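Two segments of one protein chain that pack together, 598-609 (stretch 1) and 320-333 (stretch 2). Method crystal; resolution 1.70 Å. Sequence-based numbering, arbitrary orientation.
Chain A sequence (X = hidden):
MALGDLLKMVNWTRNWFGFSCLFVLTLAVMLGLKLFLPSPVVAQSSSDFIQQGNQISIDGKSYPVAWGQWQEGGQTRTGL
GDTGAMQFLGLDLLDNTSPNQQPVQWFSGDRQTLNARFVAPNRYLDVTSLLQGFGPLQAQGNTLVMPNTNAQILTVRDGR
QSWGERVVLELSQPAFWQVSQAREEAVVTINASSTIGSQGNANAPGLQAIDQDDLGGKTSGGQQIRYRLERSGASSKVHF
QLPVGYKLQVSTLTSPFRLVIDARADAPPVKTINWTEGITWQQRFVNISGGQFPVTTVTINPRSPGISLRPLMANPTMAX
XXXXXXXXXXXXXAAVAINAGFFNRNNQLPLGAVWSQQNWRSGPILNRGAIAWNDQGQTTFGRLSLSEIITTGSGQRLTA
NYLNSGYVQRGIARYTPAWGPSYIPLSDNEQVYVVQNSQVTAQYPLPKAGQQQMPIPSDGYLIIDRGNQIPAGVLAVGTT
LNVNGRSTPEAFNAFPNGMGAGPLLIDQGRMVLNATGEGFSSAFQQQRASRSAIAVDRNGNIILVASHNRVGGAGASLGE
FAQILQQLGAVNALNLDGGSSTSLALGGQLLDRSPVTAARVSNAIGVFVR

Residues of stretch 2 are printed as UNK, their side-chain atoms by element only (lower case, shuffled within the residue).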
ATOM      1  N   ALA A 598      -2.641  10.250  -0.124  1.00  4.44           N
ATOM      2  CA  ALA A 598      -3.029   8.870   0.174  1.00  5.61           C
ATOM      3  C   ALA A 598      -3.843   8.844   1.462  1.00  7.59           C
ATOM      4  O   ALA A 598      -3.471   9.472   2.445  1.00 10.37           O
ATOM      5  CB  ALA A 598      -1.801   7.988   0.299  1.00  7.32           C
ATOM      6  N   ALA A 599      -4.957   8.126   1.460  1.00  5.33           N
ATOM      7  CA  ALA A 599      -5.850   8.120   2.622  1.00  7.65           C
ATOM      8  C   ALA A 599      -5.394   7.076   3.625  1.00  5.44           C
ATOM      9  O   ALA A 599      -4.659   6.162   3.269  1.00  5.80           O
ATOM     10  CB  ALA A 599      -7.284   7.831   2.194  1.00  9.87           C
ATOM     11  N   ARG A 600      -5.835   7.192   4.875  1.00  6.43           N
ATOM     12  CA  ARG A 600      -5.622   6.095   5.817  1.00  5.45           C
ATOM     13  C   ARG A 600      -6.438   4.917   5.339  1.00  5.71           C
ATOM     14  O   ARG A 600      -7.554   5.097   4.846  1.00  6.23           O
ATOM     15  CB  ARG A 600      -6.087   6.474   7.224  1.00  7.78           C
ATOM     16  CG  ARG A 600      -5.409   7.711   7.752  1.00 10.63           C
ATOM     17  CD  ARG A 600      -5.800   7.978   9.196  1.00 14.73           C
ATOM     18  NE  ARG A 600      -4.794   8.828   9.822  1.00 31.59           N
ATOM     19  CZ  ARG A 600      -4.865   9.290  11.064  1.00 39.85           C
ATOM     20  NH1 ARG A 600      -5.909   8.989  11.823  1.00 30.32           N
ATOM     21  NH2 ARG A 600      -3.891  10.054  11.545  1.00 47.27           N
ATOM     22  N   VAL A 601      -5.895   3.713   5.484  1.00  3.45           N
ATOM     23  CA  VAL A 601      -6.624   2.511   5.067  1.00  3.81           C
ATOM     24  C   VAL A 601      -6.673   1.499   6.201  1.00  4.78           C
ATOM     25  O   VAL A 601      -5.885   1.569   7.141  1.00  3.21           O
ATOM     26  CB  VAL A 601      -5.997   1.851   3.803  1.00  3.51           C
ATOM     27  CG1 VAL A 601      -5.954   2.841   2.634  1.00  3.86           C
ATOM     28  CG2 VAL A 601      -4.584   1.339   4.103  1.00  5.30           C
ATOM     29  N   SER A 602      -7.594   0.552   6.109  1.00  4.28           N
ATOM     30  CA  SER A 602      -7.724  -0.493   7.132  1.00  4.55           C
ATOM     31  C   SER A 602      -6.655  -1.581   7.034  1.00  4.77           C
ATOM     32  O   SER A 602      -6.156  -2.091   8.047  1.00  5.88           O
ATOM     33  CB  SER A 602      -9.101  -1.145   7.015  1.00  4.01           C
ATOM     34  OG  SER A 602      -9.123  -2.409   7.686  1.00  5.14           O
ATOM     35  N   ASN A 603      -6.315  -1.976   5.815  1.00  3.81           N
ATOM     36  CA  ASN A 603      -5.425  -3.113   5.663  1.00  3.21           C
ATOM     37  C   ASN A 603      -4.717  -3.148   4.315  1.00  4.12           C
ATOM     38  O   ASN A 603      -5.081  -2.429   3.370  1.00  3.36           O
ATOM     39  CB  ASN A 603      -6.176  -4.424   5.925  1.00  3.83           C
ATOM     40  CG  ASN A 603      -7.404  -4.598   5.029  1.00  5.46           C
ATOM     41  OD1 ASN A 603      -7.297  -4.966   3.848  1.00  5.00           O
ATOM     42  ND2 ASN A 603      -8.576  -4.385   5.601  1.00  5.49           N
ATOM     43  N   ALA A 604      -3.713  -4.004   4.230  1.00  3.83           N
ATOM     44  CA  ALA A 604      -2.854  -4.050   3.060  1.00  2.42           C
ATOM     45  C   ALA A 604      -2.446  -5.481   2.768  1.00  3.21           C
ATOM     46  O   ALA A 604      -2.640  -6.382   3.590  1.00  4.05           O
ATOM     47  CB  ALA A 604      -1.620  -3.206   3.327  1.00  3.89           C
ATOM     48  N   ILE A 605      -1.903  -5.707   1.579  1.00  3.80           N
ATOM     49  CA  ILE A 605      -1.182  -6.947   1.331  1.00  2.49           C
ATOM     50  C   ILE A 605       0.291  -6.582   1.352  1.00  4.81           C
ATOM     51  O   ILE A 605       0.722  -5.705   0.600  1.00  4.17           O
ATOM     52  CB  ILE A 605      -1.578  -7.573  -0.010  1.00  4.47           C
ATOM     53  CG1 ILE A 605      -3.042  -8.032   0.027  1.00  4.67           C
ATOM     54  CG2 ILE A 605      -0.680  -8.772  -0.363  1.00  3.91           C
ATOM     55  CD1 ILE A 605      -3.597  -8.427  -1.350  1.00  5.90           C
ATOM     56  N   GLY A 606       1.064  -7.253   2.205  1.00  4.30           N
ATOM     57  CA  GLY A 606       2.487  -6.972   2.349  1.00  3.00           C
ATOM     58  C   GLY A 606       3.336  -8.112   1.804  1.00  3.80           C
ATOM     59  O   GLY A 606       2.959  -9.281   1.883  1.00  6.36           O
ATOM     60  N   VAL A 607       4.482  -7.761   1.233  1.00  3.16           N
ATOM     61  CA  VAL A 607       5.441  -8.731   0.724  1.00  3.90           C
ATOM     62  C   VAL A 607       6.681  -8.689   1.611  1.00  5.94           C
ATOM     63  O   VAL A 607       7.211  -7.619   1.914  1.00  3.93           O
ATOM     64  CB  VAL A 607       5.845  -8.400  -0.722  1.00  5.09           C
ATOM     65  CG1 VAL A 607       6.868  -9.431  -1.244  1.00  7.54           C
ATOM     66  CG2 VAL A 607       4.618  -8.383  -1.621  1.00  4.05           C
ATOM     67  N   PHE A 608       7.133  -9.857   2.039  1.00  6.36           N
ATOM     68  CA  PHE A 608       8.279  -9.943   2.933  1.00  7.31           C
ATOM     69  C   PHE A 608       9.369 -10.778   2.278  1.00 12.30           C
ATOM     70  O   PHE A 608       9.089 -11.766   1.589  1.00  9.70           O
ATOM     71  CB  PHE A 608       7.848 -10.541   4.275  1.00  9.15           C
ATOM     72  CG  PHE A 608       6.907  -9.657   5.047  1.00 10.41           C
ATOM     73  CD1 PHE A 608       5.538  -9.683   4.798  1.00  6.90           C
ATOM     74  CD2 PHE A 608       7.401  -8.764   5.984  1.00  8.87           C
ATOM     75  CE1 PHE A 608       4.676  -8.844   5.505  1.00  9.23           C
ATOM     76  CE2 PHE A 608       6.554  -7.929   6.690  1.00  8.13           C
ATOM     77  CZ  PHE A 608       5.191  -7.966   6.446  1.00  8.14           C
ATOM     78  N   VAL A 609      10.612 -10.356   2.464  1.00 11.29           N
ATOM     79  CA  VAL A 609      11.750 -11.076   1.913  1.00 13.02           C
ATOM     80  C   VAL A 609      12.640 -11.491   3.076  1.00 17.27           C
ATOM     81  O   VAL A 609      13.183 -10.641   3.775  1.00 18.70           O
ATOM     82  CB  VAL A 609      12.535 -10.210   0.918  1.00 13.84           C
ATOM     83  CG1 VAL A 609      13.691 -11.011   0.318  1.00 17.36           C
ATOM     84  CG2 VAL A 609      11.612  -9.718  -0.193  1.00 11.45           C
ATOM     85  N   UNK A 320     -10.047  -2.988  14.455  1.00  9.98           N
ATOM     86  CA  UNK A 320     -10.381  -1.584  14.317  1.00 12.90           C
ATOM     87  C   UNK A 320      -9.156  -0.698  14.111  1.00 11.06           C
ATOM     88  O   UNK A 320      -8.202  -0.710  14.904  1.00 12.23           O
ATOM     89  n   UNK A 320     -13.686   1.357  15.963  1.00 22.41           N
ATOM     90  c   UNK A 320     -11.521   0.430  15.411  1.00 17.94           C
ATOM     91  c   UNK A 320     -11.213  -1.076  15.502  1.00 13.86           C
ATOM     92  o   UNK A 320     -12.281   0.850  17.639  1.00 28.19           O
ATOM     93  c   UNK A 320     -12.533   0.896  16.435  1.00 23.51           C
ATOM     94  N   UNK A 321      -9.197   0.101  13.052  1.00 10.18           N
ATOM     95  CA  UNK A 321      -8.194   1.129  12.878  1.00 10.95           C
ATOM     96  C   UNK A 321      -7.889   1.407  11.435  1.00  7.58           C
ATOM     97  O   UNK A 321      -8.115   0.550  10.585  1.00  6.77           O
ATOM     98  N   UNK A 322      -7.388   2.609  11.157  1.00  6.00           N
ATOM     99  CA  UNK A 322      -6.879   2.939   9.834  1.00  6.27           C
ATOM    100  C   UNK A 322      -5.566   3.688   9.981  1.00  5.98           C
ATOM    101  O   UNK A 322      -5.329   4.363  10.990  1.00  6.26           O
ATOM    102  o   UNK A 322      -8.145   5.016   9.708  1.00  7.98           O
ATOM    103  c   UNK A 322      -7.854   3.805   9.004  1.00  7.03           C
ATOM    104  c   UNK A 322      -9.152   3.042   8.692  1.00  8.56           C
ATOM    105  N   UNK A 323      -4.716   3.570   8.967  1.00  5.25           N
ATOM    106  CA  UNK A 323      -3.419   4.244   8.949  1.00  5.64           C
ATOM    107  C   UNK A 323      -2.958   4.411   7.501  1.00  4.77           C
ATOM    108  O   UNK A 323      -3.348   3.630   6.637  1.00  5.49           O
ATOM    109  c   UNK A 323      -2.390   3.425   9.749  1.00  6.43           C
ATOM    110  N   UNK A 324      -2.104   5.409   7.226  1.00  5.51           N
ATOM    111  CA  UNK A 324      -1.563   5.488   5.862  1.00  5.96           C
ATOM    112  C   UNK A 324      -0.876   4.186   5.472  1.00  5.62           C
ATOM    113  O   UNK A 324      -0.216   3.564   6.315  1.00  3.97           O
ATOM    114  c   UNK A 324      -1.024   7.469   7.110  1.00  9.62           C
ATOM    115  c   UNK A 324      -1.572   6.471   8.100  1.00  6.94           C
ATOM    116  c   UNK A 324      -0.525   6.616   5.964  1.00  5.39           C
ATOM    117  N   UNK A 325      -1.062   3.759   4.224  1.00  5.26           N
ATOM    118  CA  UNK A 325      -0.456   2.533   3.720  1.00  3.50           C
ATOM    119  C   UNK A 325       1.056   2.569   3.934  1.00  4.66           C
ATOM    120  O   UNK A 325       1.661   1.565   4.323  1.00  4.23           O
ATOM    121  c   UNK A 325      -0.300   1.144   1.405  1.00  3.89           C
ATOM    122  c   UNK A 325      -0.785   2.352   2.226  1.00  2.51           C
ATOM    123  c   UNK A 325      -0.499  -0.201   2.134  1.00  3.78           C
ATOM    124  c   UNK A 325       1.142   1.279   0.955  1.00  4.24           C
ATOM    125  N   UNK A 326       1.665   3.721   3.683  1.00  3.90           N
ATOM    126  CA  UNK A 326       3.113   3.825   3.801  1.00  5.44           C
ATOM    127  C   UNK A 326       3.566   3.648   5.257  1.00  7.08           C
ATOM    128  O   UNK A 326       4.655   3.129   5.512  1.00  6.78           O
ATOM    129  c   UNK A 326       3.489   6.302   4.146  1.00  7.33           C
ATOM    130  c   UNK A 326       3.661   5.134   3.172  1.00  5.56           C
ATOM    131  c   UNK A 326       5.131   4.955   2.777  1.00  8.69           C
ATOM    132  N   UNK A 327       2.716   4.051   6.204  1.00  4.72           N
ATOM    133  CA  UNK A 327       2.977   3.848   7.635  1.00  5.58           C
ATOM    134  C   UNK A 327       2.834   2.376   8.011  1.00  5.75           C
ATOM    135  O   UNK A 327       3.655   1.835   8.774  1.00  6.69           O
ATOM    136  c   UNK A 327       2.046   4.718   8.509  1.00  7.96           C
ATOM    137  o   UNK A 327       2.277   6.100   8.194  1.00  7.76           O
ATOM    138  c   UNK A 327       2.336   4.489   9.985  1.00  8.77           C
ATOM    139  N   UNK A 328       1.804   1.720   7.474  1.00  4.87           N
ATOM    140  CA  UNK A 328       1.666   0.277   7.660  1.00  5.87           C
ATOM    141  C   UNK A 328       2.929  -0.419   7.148  1.00  5.66           C
ATOM    142  O   UNK A 328       3.509  -1.244   7.851  1.00  4.30           O
ATOM    143  c   UNK A 328       0.416  -0.286   6.932  1.00  4.00           C
ATOM    144  c   UNK A 328      -2.165  -0.078   6.774  1.00  5.03           C
ATOM    145  c   UNK A 328       0.397  -1.814   7.000  1.00  4.65           C
ATOM    146  c   UNK A 328      -0.871   0.320   7.525  1.00  5.78           C
ATOM    147  N   UNK A 329       3.366  -0.062   5.934  1.00  5.86           N
ATOM    148  CA  UNK A 329       4.541  -0.680   5.313  1.00  5.36           C
ATOM    149  C   UNK A 329       5.806  -0.489   6.166  1.00  5.74           C
ATOM    150  O   UNK A 329       6.565  -1.443   6.413  1.00  6.98           O
ATOM    151  c   UNK A 329       4.763  -0.109   3.892  1.00  5.20           C
ATOM    152  N   UNK A 330       6.043   0.741   6.607  1.00  4.99           N
ATOM    153  CA  UNK A 330       7.214   1.031   7.421  1.00  6.54           C
ATOM    154  C   UNK A 330       7.150   0.330   8.775  1.00  6.91           C
ATOM    155  O   UNK A 330       8.101  -0.353   9.172  1.00  6.42           O
ATOM    156  n   UNK A 330       6.769   7.463   5.964  1.00  6.87           N
ATOM    157  n   UNK A 330       7.870   7.372   3.949  1.00  8.85           N
ATOM    158  c   UNK A 330       7.492   4.787   6.519  1.00  8.39           C
ATOM    159  c   UNK A 330       7.500   6.791   5.082  1.00  8.34           C
ATOM    160  n   UNK A 330       7.839   5.528   5.311  1.00  8.46           N
ATOM    161  c   UNK A 330       7.788   3.308   6.370  1.00  6.72           C
ATOM    162  c   UNK A 330       7.383   2.549   7.624  1.00  6.45           C
ATOM    163  N   UNK A 331       6.045   0.510   9.498  1.00  7.68           N
ATOM    164  CA  UNK A 331       5.963   0.009  10.867  1.00  7.50           C
ATOM    165  C   UNK A 331       5.960  -1.521  10.959  1.00  7.48           C
ATOM    166  O   UNK A 331       6.468  -2.091  11.922  1.00  9.16           O
ATOM    167  o   UNK A 331       3.991   2.742  12.452  1.00 15.19           O
ATOM    168  c   UNK A 331       4.906   2.154  11.831  1.00 13.11           C
ATOM    169  c   UNK A 331       4.765   0.628  11.616  1.00  7.72           C
ATOM    170  o   UNK A 331       5.906   2.767  11.378  1.00 14.55           O
ATOM    171  N   UNK A 332       5.432  -2.198   9.948  1.00  6.45           N
ATOM    172  CA  UNK A 332       5.388  -3.659   9.970  1.00  6.26           C
ATOM    173  C   UNK A 332       6.442  -4.282   9.056  1.00  6.19           C
ATOM    174  O   UNK A 332       6.414  -5.487   8.789  1.00  8.50           O
ATOM    175  c   UNK A 332       2.936  -3.619  10.673  1.00  5.93           C
ATOM    176  c   UNK A 332       1.539  -4.198  10.532  1.00  5.82           C
ATOM    177  c   UNK A 332       3.966  -4.170   9.665  1.00  7.11           C
ATOM    178  n   UNK A 332       0.554  -3.318  10.424  1.00  7.04           N
ATOM    179  o   UNK A 332       1.343  -5.418  10.543  1.00  8.30           O
ATOM    180  N   UNK A 333       7.370  -3.442   8.594  1.00  5.59           N
ATOM    181  CA  UNK A 333       8.591  -3.870   7.888  1.00  7.84           C
ATOM    182  C   UNK A 333       8.359  -4.682   6.618  1.00  7.31           C
ATOM    183  O   UNK A 333       9.072  -5.667   6.362  1.00  6.90           O
ATOM    184  n   UNK A 333      14.311  -4.598  10.708  1.00 29.34           N
ATOM    185  c   UNK A 333       9.518  -4.647   8.829  1.00  8.14           C
ATOM    186  c   UNK A 333       9.651  -3.992  10.199  1.00 14.02           C
ATOM    187  n   UNK A 333      13.550  -2.451  11.003  1.00 40.56           N
ATOM    188  n   UNK A 333      12.087  -4.106  10.375  1.00 30.12           N
ATOM    189  c   UNK A 333      13.316  -3.719  10.695  1.00 32.21           C
ATOM    190  c   UNK A 333      10.931  -3.212  10.323  1.00 29.97           C
TER
HETATM  191  O   HOH W   1      -8.865  -2.041  10.333  1.00 10.82           O
HETATM  192  O   HOH W   2      -7.222   6.774  12.079  1.00 22.03           O
HETATM  193  O   HOH W   3      -2.523   5.009   2.003  1.00  4.42           O

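Position 320 carries three carbons in a row, the last bonded to one oxygen and one nitrogen: an amide, hence Gln320, which points away from stretch 1. Position 321 has no side-chain atoms, and at phi/psi 148/156 a CB would jam against the preceding carbonyl; this is Gly321, whose O lies 3.6 Å from Ser602 CA. At 322 one carbon bears an oxygen and a carbon, and the oxygen sits 3.5 Å from Arg600 CB. That fork is Thr322, with chi1 in the p well.

Position 323 shows a single carbon, so Ala323. Its backbone forms an antiparallel hydrogen-bonded pair with Val601: Ala323 N to Val601 O is 3.0 Å (159° at the hydrogen), and Val601 N to Ala323 O is 2.8 Å (175°). At 324 three carbons close a ring onto the backbone N, which defines Pro324; its CD lies 4.0 Å from Arg600 CG. It occupies the N-cap position of the helix that follows.

Position 325 has four carbons forked at the second, the pattern of Leu325, and its CD2 reaches Ala604 CB at 3.4 Å. At 326 one carbon carries two others: Val326, without contact. Position 327 again has a carbon bearing oxygen and carbon, Thr327, out of reach. Position 328 has four carbons forked at the first, one arm two carbons long, which identifies Ile328; its CD1 is 3.9 Å from Val601 CG2. A lone carbon at 329 gives Ala329. Three carbons, a nitrogen and a carbon with two nitrogens make 330 Arg330, and two carbons ending in two oxygens make 331 Asp331; neither reaches stretch 1.

Position 332 repeats the three-carbon amide and is Gln332, the first residue to leave helical phi/psi. Its O approaches the edge of the Phe608 ring, 3.2 Å from CE2. Position 333 has three carbons, a nitrogen and then a carbon carrying two more nitrogens, which makes it Arg333; its O is 3.4 Å from Phe608 CE2, while the side-chain end leads away.

The contact buries 580 Å² and combines two kinds of packing. The paired backbones of Val601 and Ala323 fix the register, while one turn of helix separates Leu325 from Ile328, so both can pack against Val601 and Ala604. Water extends the polar part: water 3 accepts from Leu325 N (2.9 Å) and donates to Ala599 O (2.7 Å), linking the helix start to stretch 1, and water 1 joins Gly321 O and Ser602 OG, at 2.7 Å from each atom.

Stretch 2 (320-333) QGTAPLVTIARDQR
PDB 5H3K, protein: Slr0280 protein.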